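Local coordinates for protein probable ribosomal RNA small subunit methyltransferase (PDB 3DMH) that methylates 16S ribosomal RNA at the N2 atom of a guanosine, using S-adenosylmethionine as methyl donor, at residues 313-327 with 343-355. Residues are numbered along the deposited sequence; the frame is centred on the assembly and turned at random.
With SAM (S-adenosylmethionine), chain D.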
ATOM      1  N   ALA A 313       2.894  12.682 -14.643  1.00 32.04           N
ATOM      2  CA  ALA A 313       1.915  13.296 -15.526  1.00 30.77           C
ATOM      3  C   ALA A 313       0.930  12.253 -16.051  1.00 30.01           C
ATOM      4  O   ALA A 313       0.005  12.590 -16.792  1.00 30.07           O
ATOM      5  CB  ALA A 313       2.617  13.991 -16.682  1.00 30.54           C
ATOM      6  N   VAL A 314       1.128  10.995 -15.641  1.00 28.59           N
ATOM      7  CA  VAL A 314       0.337   9.880 -16.140  1.00 27.24           C
ATOM      8  C   VAL A 314      -0.454   9.285 -14.991  1.00 26.08           C
ATOM      9  O   VAL A 314       0.019   9.263 -13.858  1.00 26.46           O
ATOM     10  CB  VAL A 314       1.200   8.752 -16.789  1.00 27.62           C
ATOM     11  CG1 VAL A 314       2.015   9.290 -17.982  1.00 27.99           C
ATOM     12  CG2 VAL A 314       2.096   8.062 -15.747  1.00 28.98           C
ATOM     13  N   ILE A 315      -1.653   8.820 -15.307  1.00 24.24           N
ATOM     14  CA  ILE A 315      -2.524   8.169 -14.316  1.00 23.38           C
ATOM     15  C   ILE A 315      -2.037   6.734 -14.073  1.00 23.46           C
ATOM     16  O   ILE A 315      -1.801   5.979 -15.020  1.00 24.48           O
ATOM     17  CB  ILE A 315      -4.004   8.250 -14.756  1.00 22.66           C
ATOM     18  CG1 ILE A 315      -4.470   9.715 -14.758  1.00 23.67           C
ATOM     19  CG2 ILE A 315      -4.937   7.402 -13.842  1.00 22.79           C
ATOM     20  CD1 ILE A 315      -5.782   9.931 -15.496  1.00 23.83           C
ATOM     21  N   LEU A 316      -1.872   6.371 -12.807  1.00 22.97           N
ATOM     22  CA  LEU A 316      -1.395   5.020 -12.460  1.00 22.62           C
ATOM     23  C   LEU A 316      -2.390   3.952 -12.902  1.00 22.59           C
ATOM     24  O   LEU A 316      -3.605   4.189 -12.889  1.00 22.33           O
ATOM     25  CB  LEU A 316      -1.155   4.920 -10.949  1.00 22.55           C
ATOM     26  CG  LEU A 316      -0.071   5.807 -10.332  1.00 23.35           C
ATOM     27  CD1 LEU A 316      -0.090   5.622  -8.823  1.00 23.55           C
ATOM     28  CD2 LEU A 316       1.306   5.478 -10.896  1.00 26.91           C
ATOM     29  N   ASP A 317      -1.883   2.755 -13.227  1.00 23.01           N
ATOM     30  CA  ASP A 317      -2.745   1.616 -13.539  1.00 23.08           C
ATOM     31  C   ASP A 317      -3.824   1.384 -12.462  1.00 22.05           C
ATOM     32  O   ASP A 317      -4.976   1.134 -12.791  1.00 22.28           O
ATOM     33  CB  ASP A 317      -1.918   0.330 -13.642  1.00 24.21           C
ATOM     34  CG  ASP A 317      -1.034   0.286 -14.862  1.00 29.59           C
ATOM     35  OD1 ASP A 317      -1.290   1.037 -15.833  1.00 32.99           O
ATOM     36  OD2 ASP A 317      -0.071  -0.526 -14.849  1.00 33.40           O
ATOM     37  N   VAL A 318      -3.446   1.451 -11.181  1.00 21.41           N
ATOM     38  CA  VAL A 318      -4.420   1.254 -10.095  1.00 20.99           C
ATOM     39  C   VAL A 318      -5.532   2.285 -10.170  1.00 20.20           C
ATOM     40  O   VAL A 318      -6.721   1.948 -10.024  1.00 20.90           O
ATOM     41  CB  VAL A 318      -3.761   1.290  -8.692  1.00 21.35           C
ATOM     42  CG1 VAL A 318      -4.808   1.317  -7.572  1.00 22.78           C
ATOM     43  CG2 VAL A 318      -2.795   0.095  -8.518  1.00 23.04           C
ATOM     44  N   ALA A 319      -5.138   3.546 -10.384  1.00 20.76           N
ATOM     45  CA  ALA A 319      -6.102   4.643 -10.435  1.00 21.09           C
ATOM     46  C   ALA A 319      -7.062   4.500 -11.625  1.00 21.41           C
ATOM     47  O   ALA A 319      -8.258   4.745 -11.501  1.00 21.81           O
ATOM     48  CB  ALA A 319      -5.388   5.981 -10.452  1.00 20.54           C
ATOM     49  N   GLN A 320      -6.544   4.052 -12.766  1.00 21.39           N
ATOM     50  CA  GLN A 320      -7.403   3.770 -13.915  1.00 22.05           C
ATOM     51  C   GLN A 320      -8.376   2.633 -13.576  1.00 21.47           C
ATOM     52  O   GLN A 320      -9.560   2.712 -13.889  1.00 22.03           O
ATOM     53  CB  GLN A 320      -6.533   3.406 -15.117  1.00 23.37           C
ATOM     54  CG  GLN A 320      -7.272   3.304 -16.426  1.00 27.81           C
ATOM     55  CD  GLN A 320      -6.303   3.215 -17.605  1.00 34.00           C
ATOM     56  OE1 GLN A 320      -5.165   3.697 -17.526  1.00 35.41           O
ATOM     57  NE2 GLN A 320      -6.750   2.603 -18.698  1.00 37.79           N
ATOM     58  N   ALA A 321      -7.878   1.581 -12.909  1.00 20.81           N
ATOM     59  CA  ALA A 321      -8.742   0.499 -12.461  1.00 20.88           C
ATOM     60  C   ALA A 321      -9.843   0.971 -11.513  1.00 20.54           C
ATOM     61  O   ALA A 321     -10.971   0.458 -11.554  1.00 21.50           O
ATOM     62  CB  ALA A 321      -7.914  -0.609 -11.812  1.00 21.34           C
ATOM     63  N   PHE A 322      -9.529   1.942 -10.655  1.00 20.23           N
ATOM     64  CA  PHE A 322     -10.518   2.487  -9.734  1.00 20.75           C
ATOM     65  C   PHE A 322     -11.706   3.029 -10.520  1.00 20.53           C
ATOM     66  O   PHE A 322     -12.855   2.792 -10.154  1.00 21.76           O
ATOM     67  CB  PHE A 322      -9.908   3.623  -8.907  1.00 20.22           C
ATOM     68  CG  PHE A 322      -9.147   3.175  -7.678  1.00 20.28           C
ATOM     69  CD1 PHE A 322      -8.784   1.840  -7.461  1.00 21.80           C
ATOM     70  CD2 PHE A 322      -8.777   4.132  -6.728  1.00 20.17           C
ATOM     71  CE1 PHE A 322      -8.096   1.501  -6.301  1.00 20.93           C
ATOM     72  CE2 PHE A 322      -8.092   3.799  -5.591  1.00 19.96           C
ATOM     73  CZ  PHE A 322      -7.749   2.472  -5.367  1.00 20.86           C
ATOM     74  N   VAL A 323     -11.419   3.759 -11.604  1.00 20.42           N
ATOM     75  CA  VAL A 323     -12.498   4.338 -12.416  1.00 20.48           C
ATOM     76  C   VAL A 323     -13.315   3.234 -13.076  1.00 20.74           C
ATOM     77  O   VAL A 323     -14.533   3.284 -13.037  1.00 21.11           O
ATOM     78  CB  VAL A 323     -11.934   5.263 -13.481  1.00 19.87           C
ATOM     79  CG1 VAL A 323     -13.054   5.790 -14.417  1.00 19.77           C
ATOM     80  CG2 VAL A 323     -11.250   6.414 -12.809  1.00 20.80           C
ATOM     81  N   ASN A 324     -12.636   2.243 -13.659  1.00 20.59           N
ATOM     82  CA  ASN A 324     -13.350   1.149 -14.345  1.00 21.51           C
ATOM     83  C   ASN A 324     -14.201   0.384 -13.343  1.00 21.12           C
ATOM     84  O   ASN A 324     -15.354   0.034 -13.622  1.00 21.51           O
ATOM     85  CB  ASN A 324     -12.379   0.183 -15.036  1.00 22.24           C
ATOM     86  CG  ASN A 324     -11.528   0.861 -16.099  1.00 26.88           C
ATOM     87  OD1 ASN A 324     -11.873   1.926 -16.612  1.00 31.28           O
ATOM     88  ND2 ASN A 324     -10.401   0.239 -16.433  1.00 31.31           N
ATOM     89  N   VAL A 325     -13.631   0.135 -12.161  1.00 20.86           N
ATOM     90  CA  VAL A 325     -14.368  -0.582 -11.129  1.00 21.16           C
ATOM     91  C   VAL A 325     -15.569   0.238 -10.624  1.00 21.14           C
ATOM     92  O   VAL A 325     -16.654  -0.300 -10.457  1.00 21.14           O
ATOM     93  CB  VAL A 325     -13.416  -1.050 -10.000  1.00 21.25           C
ATOM     94  CG1 VAL A 325     -14.195  -1.509  -8.765  1.00 23.53           C
ATOM     95  CG2 VAL A 325     -12.532  -2.174 -10.518  1.00 22.77           C
ATOM     96  N   ALA A 326     -15.387   1.546 -10.427  1.00 20.91           N
ATOM     97  CA  ALA A 326     -16.472   2.395  -9.968  1.00 21.41           C
ATOM     98  C   ALA A 326     -17.670   2.312 -10.911  1.00 21.90           C
ATOM     99  O   ALA A 326     -18.822   2.175 -10.470  1.00 22.30           O
ATOM    100  CB  ALA A 326     -15.996   3.829  -9.847  1.00 21.18           C
ATOM    101  N   ALA A 327     -17.405   2.405 -12.209  1.00 21.61           N
ATOM    102  CA  ALA A 327     -18.477   2.314 -13.203  1.00 22.67           C
ATOM    103  C   ALA A 327     -19.205   0.972 -13.120  1.00 22.50           C
ATOM    104  O   ALA A 327     -20.442   0.907 -13.216  1.00 23.19           O
ATOM    105  CB  ALA A 327     -17.904   2.522 -14.595  1.00 22.80           C
ATOM    106  N   PHE A 343      -4.346  18.552 -13.222  1.00 20.45           N
ATOM    107  CA  PHE A 343      -3.862  18.272 -14.576  1.00 20.39           C
ATOM    108  C   PHE A 343      -3.719  16.778 -14.910  1.00 21.48           C
ATOM    109  O   PHE A 343      -3.115  16.428 -15.932  1.00 22.81           O
ATOM    110  CB  PHE A 343      -2.570  19.024 -14.896  1.00 21.01           C
ATOM    111  CG  PHE A 343      -2.373  19.263 -16.368  1.00 20.19           C
ATOM    112  CD1 PHE A 343      -3.289  20.023 -17.089  1.00 20.18           C
ATOM    113  CD2 PHE A 343      -1.285  18.704 -17.042  1.00 19.89           C
ATOM    114  CE1 PHE A 343      -3.122  20.235 -18.457  1.00 17.56           C
ATOM    115  CE2 PHE A 343      -1.103  18.911 -18.410  1.00 19.53           C
ATOM    116  CZ  PHE A 343      -2.018  19.693 -19.120  1.00 20.51           C
ATOM    117  N   LEU A 344      -4.260  15.908 -14.058  1.00 21.46           N
ATOM    118  CA  LEU A 344      -4.336  14.488 -14.408  1.00 21.40           C
ATOM    119  C   LEU A 344      -5.561  14.238 -15.287  1.00 21.23           C
ATOM    120  O   LEU A 344      -6.662  14.723 -15.003  1.00 21.30           O
ATOM    121  CB  LEU A 344      -4.314  13.582 -13.169  1.00 21.85           C
ATOM    122  CG  LEU A 344      -2.992  13.549 -12.392  1.00 22.61           C
ATOM    123  CD1 LEU A 344      -3.176  12.781 -11.087  1.00 23.03           C
ATOM    124  CD2 LEU A 344      -1.871  12.935 -13.242  1.00 22.75           C
ATOM    125  N   LYS A 345      -5.358  13.473 -16.350  1.00 20.83           N
ATOM    126  CA  LYS A 345      -6.333  13.366 -17.424  1.00 21.54           C
ATOM    127  C   LYS A 345      -7.460  12.361 -17.145  1.00 21.97           C
ATOM    128  O   LYS A 345      -7.682  11.427 -17.912  1.00 22.58           O
ATOM    129  CB  LYS A 345      -5.611  13.085 -18.747  1.00 21.82           C
ATOM    130  CG  LYS A 345      -4.577  14.144 -19.084  1.00 22.89           C
ATOM    131  CD  LYS A 345      -3.780  13.781 -20.323  1.00 26.58           C
ATOM    132  CE  LYS A 345      -2.637  14.757 -20.530  1.00 27.50           C
ATOM    133  NZ  LYS A 345      -1.763  14.352 -21.674  1.00 29.94           N
ATOM    134  N   TYR A 346      -8.189  12.573 -16.055  1.00 22.55           N
ATOM    135  CA  TYR A 346      -9.302  11.673 -15.691  1.00 22.62           C
ATOM    136  C   TYR A 346     -10.546  11.879 -16.543  1.00 23.40           C
ATOM    137  O   TYR A 346     -11.341  10.962 -16.714  1.00 23.41           O
ATOM    138  CB  TYR A 346      -9.669  11.833 -14.220  1.00 22.53           C
ATOM    139  CG  TYR A 346      -8.718  11.133 -13.290  1.00 21.52           C
ATOM    140  CD1 TYR A 346      -8.799   9.760 -13.087  1.00 23.24           C
ATOM    141  CD2 TYR A 346      -7.743  11.846 -12.603  1.00 22.46           C
ATOM    142  CE1 TYR A 346      -7.912   9.121 -12.229  1.00 22.61           C
ATOM    143  CE2 TYR A 346      -6.845  11.215 -11.747  1.00 22.27           C
ATOM    144  CZ  TYR A 346      -6.944   9.856 -11.562  1.00 23.03           C
ATOM    145  OH  TYR A 346      -6.052   9.243 -10.696  1.00 25.56           O
ATOM    146  N   GLU A 347     -10.704  13.085 -17.073  1.00 23.71           N
ATOM    147  CA  GLU A 347     -11.895  13.450 -17.833  1.00 24.16           C
ATOM    148  C   GLU A 347     -12.223  12.447 -18.939  1.00 24.95           C
ATOM    149  O   GLU A 347     -13.345  11.939 -18.969  1.00 25.28           O
ATOM    150  CB  GLU A 347     -11.766  14.866 -18.397  1.00 24.04           C
ATOM    151  CG  GLU A 347     -11.831  15.948 -17.337  1.00 22.39           C
ATOM    152  CD  GLU A 347     -10.498  16.243 -16.674  1.00 21.75           C
ATOM    153  OE1 GLU A 347      -9.480  15.594 -17.000  1.00 21.18           O
ATOM    154  OE2 GLU A 347     -10.476  17.153 -15.825  1.00 21.51           O
ATOM    155  N   PRO A 348     -11.256  12.157 -19.840  1.00 25.60           N
ATOM    156  CA  PRO A 348     -11.581  11.172 -20.883  1.00 26.09           C
ATOM    157  C   PRO A 348     -11.963   9.792 -20.351  1.00 26.17           C
ATOM    158  O   PRO A 348     -12.806   9.122 -20.960  1.00 26.67           O
ATOM    159  CB  PRO A 348     -10.300  11.095 -21.729  1.00 26.41           C
ATOM    160  CG  PRO A 348      -9.235  11.730 -20.914  1.00 27.13           C
ATOM    161  CD  PRO A 348      -9.906  12.722 -20.025  1.00 25.76           C
ATOM    162  N   LEU A 349     -11.361   9.371 -19.237  1.00 26.08           N
ATOM    163  CA  LEU A 349     -11.679   8.074 -18.622  1.00 26.15           C
ATOM    164  C   LEU A 349     -13.117   8.018 -18.113  1.00 26.53           C
ATOM    165  O   LEU A 349     -13.820   7.017 -18.320  1.00 26.46           O
ATOM    166  CB  LEU A 349     -10.729   7.741 -17.457  1.00 26.21           C
ATOM    167  CG  LEU A 349      -9.216   7.679 -17.663  1.00 27.77           C
ATOM    168  CD1 LEU A 349      -8.542   7.253 -16.352  1.00 28.89           C
ATOM    169  CD2 LEU A 349      -8.831   6.730 -18.789  1.00 29.14           C
ATOM    170  N   LEU A 350     -13.560   9.089 -17.451  1.00 26.30           N
ATOM    171  CA  LEU A 350     -14.928   9.133 -16.943  1.00 26.69           C
ATOM    172  C   LEU A 350     -15.947   9.207 -18.083  1.00 27.27           C
ATOM    173  O   LEU A 350     -16.993   8.570 -18.022  1.00 26.84           O
ATOM    174  CB  LEU A 350     -15.113  10.278 -15.928  1.00 26.38           C
ATOM    175  CG  LEU A 350     -14.782   9.917 -14.463  1.00 26.34           C
ATOM    176  CD1 LEU A 350     -13.272   9.868 -14.192  1.00 29.14           C
ATOM    177  CD2 LEU A 350     -15.443  10.947 -13.523  1.00 27.47           C
ATOM    178  N   GLU A 351     -15.616   9.965 -19.126  1.00 27.98           N
ATOM    179  CA  GLU A 351     -16.457  10.053 -20.313  1.00 29.26           C
ATOM    180  C   GLU A 351     -16.631   8.685 -20.977  1.00 29.32           C
ATOM    181  O   GLU A 351     -17.743   8.310 -21.364  1.00 29.56           O
ATOM    182  CB  GLU A 351     -15.855  11.048 -21.299  1.00 29.39           C
ATOM    183  CG  GLU A 351     -16.863  11.683 -22.207  1.00 32.79           C
ATOM    184  CD  GLU A 351     -16.518  13.122 -22.480  1.00 37.33           C
ATOM    185  OE1 GLU A 351     -17.048  14.000 -21.761  1.00 39.33           O
ATOM    186  OE2 GLU A 351     -15.703  13.378 -23.394  1.00 40.29           O
ATOM    187  N   GLU A 352     -15.536   7.940 -21.095  1.00 29.29           N
ATOM    188  CA  GLU A 352     -15.580   6.617 -21.708  1.00 29.45           C
ATOM    189  C   GLU A 352     -16.403   5.632 -20.873  1.00 28.78           C
ATOM    190  O   GLU A 352     -17.168   4.837 -21.419  1.00 28.63           O
ATOM    191  CB  GLU A 352     -14.163   6.085 -21.919  1.00 29.81           C
ATOM    192  CG  GLU A 352     -14.100   4.715 -22.588  1.00 33.27           C
ATOM    193  CD  GLU A 352     -12.846   3.944 -22.241  1.00 37.37           C
ATOM    194  OE1 GLU A 352     -12.021   4.439 -21.434  1.00 40.22           O
ATOM    195  OE2 GLU A 352     -12.686   2.824 -22.769  1.00 40.01           O
ATOM    196  N   LYS A 353     -16.256   5.691 -19.551  1.00 28.17           N
ATOM    197  CA  LYS A 353     -16.873   4.682 -18.689  1.00 27.82           C
ATOM    198  C   LYS A 353     -18.297   4.995 -18.214  1.00 27.86           C
ATOM    199  O   LYS A 353     -19.068   4.069 -17.932  1.00 27.99           O
ATOM    200  CB  LYS A 353     -15.968   4.353 -17.498  1.00 28.02           C
ATOM    201  CG  LYS A 353     -14.621   3.735 -17.873  1.00 29.81           C
ATOM    202  CD  LYS A 353     -14.775   2.326 -18.454  1.00 32.30           C
ATOM    203  CE  LYS A 353     -13.509   1.905 -19.196  1.00 34.19           C
ATOM    204  NZ  LYS A 353     -13.565   0.481 -19.605  1.00 37.37           N
ATOM    205  N   PHE A 354     -18.631   6.284 -18.118  1.00 26.52           N
ATOM    206  CA  PHE A 354     -19.936   6.730 -17.630  1.00 26.20           C
ATOM    207  C   PHE A 354     -20.774   7.401 -18.721  1.00 26.62           C
ATOM    208  O   PHE A 354     -22.004   7.457 -18.620  1.00 26.78           O
ATOM    209  CB  PHE A 354     -19.770   7.692 -16.446  1.00 25.60           C
ATOM    210  CG  PHE A 354     -19.317   7.026 -15.174  1.00 25.27           C
ATOM    211  CD1 PHE A 354     -20.244   6.495 -14.281  1.00 24.24           C
ATOM    212  CD2 PHE A 354     -17.962   6.946 -14.867  1.00 25.21           C
ATOM    213  CE1 PHE A 354     -19.831   5.883 -13.092  1.00 24.13           C
ATOM    214  CE2 PHE A 354     -17.535   6.348 -13.684  1.00 25.26           C
ATOM    215  CZ  PHE A 354     -18.479   5.815 -12.792  1.00 25.00           C
ATOM    216  N   GLY A 355     -20.101   7.918 -19.751  1.00 26.68           N
ATOM    217  CA  GLY A 355     -20.759   8.614 -20.850  1.00 26.64           C
ATOM    218  C   GLY A 355     -20.755  10.128 -20.707  1.00 26.56           C
ATOM    219  O   GLY A 355     -20.908  10.854 -21.697  1.00 27.20           O
TER
HETATM  220  N   SAM D 384      -8.820   7.548   0.983  1.00 16.82           N
HETATM  221  CA  SAM D 384      -7.616   7.947   1.791  1.00 17.87           C
HETATM  222  C   SAM D 384      -7.625   9.449   1.977  1.00 18.59           C
HETATM  223  O   SAM D 384      -8.420  10.081   1.268  1.00 19.76           O
HETATM  224  OXT SAM D 384      -6.836   9.976   2.779  1.00 19.44           O
HETATM  225  CB  SAM D 384      -6.317   7.550   1.087  1.00 17.79           C
HETATM  226  CG  SAM D 384      -6.100   8.157  -0.302  1.00 17.65           C
HETATM  227  SD  SAM D 384      -4.468   7.708  -0.977  1.00 19.20           S
HETATM  228  CE  SAM D 384      -4.204   9.028  -2.197  1.00 19.57           C
HETATM  229  C5' SAM D 384      -4.766   6.299  -2.084  1.00 17.16           C
HETATM  230  C4' SAM D 384      -4.947   4.995  -1.324  1.00 15.33           C
HETATM  231  O4' SAM D 384      -5.061   3.993  -2.332  1.00 13.93           O
HETATM  232  C3' SAM D 384      -3.780   4.612  -0.404  1.00 14.02           C
HETATM  233  O3' SAM D 384      -4.218   4.364   0.926  1.00 13.83           O
HETATM  234  C2' SAM D 384      -3.196   3.366  -1.079  1.00 13.48           C
HETATM  235  O2' SAM D 384      -2.576   2.439  -0.209  1.00 14.54           O
HETATM  236  C1' SAM D 384      -4.453   2.846  -1.771  1.00 13.93           C
HETATM  237  N9  SAM D 384      -4.136   1.882  -2.808  1.00 11.94           N
HETATM  238  C8  SAM D 384      -3.014   1.815  -3.630  1.00 13.52           C
HETATM  239  N7  SAM D 384      -3.147   0.766  -4.477  1.00 12.59           N
HETATM  240  C5  SAM D 384      -4.346   0.149  -4.185  1.00 11.05           C
HETATM  241  C6  SAM D 384      -4.993  -0.987  -4.685  1.00 11.86           C
HETATM  242  N6  SAM D 384      -4.436  -1.741  -5.643  1.00 12.42           N
HETATM  243  N1  SAM D 384      -6.214  -1.320  -4.147  1.00 12.34           N
HETATM  244  C2  SAM D 384      -6.790  -0.579  -3.140  1.00 12.71           C
HETATM  245  N3  SAM D 384      -6.144   0.521  -2.585  1.00 12.22           N
HETATM  246  C4  SAM D 384      -4.955   0.860  -3.129  1.00 11.34           C
HETATM  247  O   HOH W   1      -2.833  12.252 -16.850  1.00 25.55           O
HETATM  248  O   HOH W   2      -0.903  15.374 -17.029  1.00 39.38           O
HETATM  249  O   HOH W   3      -2.805   8.327 -10.750  1.00 23.53           O
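Ile-315 sets its CD1 methyl over the centre of one face of the Tyr-346 ring, 3.7 Å from the ring centroid and 6° off the normal, a CH-pi contact. With CG1 beside the backbone N (chi1 -66°), CG2 stands anti to it and comes to 3.8 Å from Tyr-346 CE1. The same ring meets helix 317-327 along its rim: Val-323 CG2 lies at the edge near CD1, and Ala-319 CB is 3.3 Å from Tyr-346 OH. A water held by Leu-316 N also reaches this hydroxyl, weakly. Were Tyr-346 an alanine, Ile-315 CD1 would probably lose the ring face it rests on, and a gap would be likely to open beside Ala-319 and Val-323. Val-323 is a knob in the hole formed by Tyr-346, Leu-349, Leu-350 and Lys-353, its CG1 4.1 Å from Leu-350 CD1. The axes of helices 317-327 and 346-354 come within 9.6 Å and run 26° from parallel, packed against one side of the Rossmann-like methyltransferase sheet; Val-323 and Tyr-346 both rest on Leu-338 of strand 334-340. Ala-327 CB sits over a face of the Phe-354 ring, 4.1 Å from its centroid and offset toward the rim. Lys-353, bent at its second torsion, runs its CG, CD and CE carbons past Asn-324 OD1 without a hydrogen bond. Waters join Ala-313 O to Lys-345 N and to Phe-343 O. Leu-344 CD2 packs 4.0 Å from Ala-313 C, and its side chain also touches the bound guanosine, whereas Val-318 CG1, near the start of helix 317-327, lies 3.6 Å from N7 of S-adenosylmethionine.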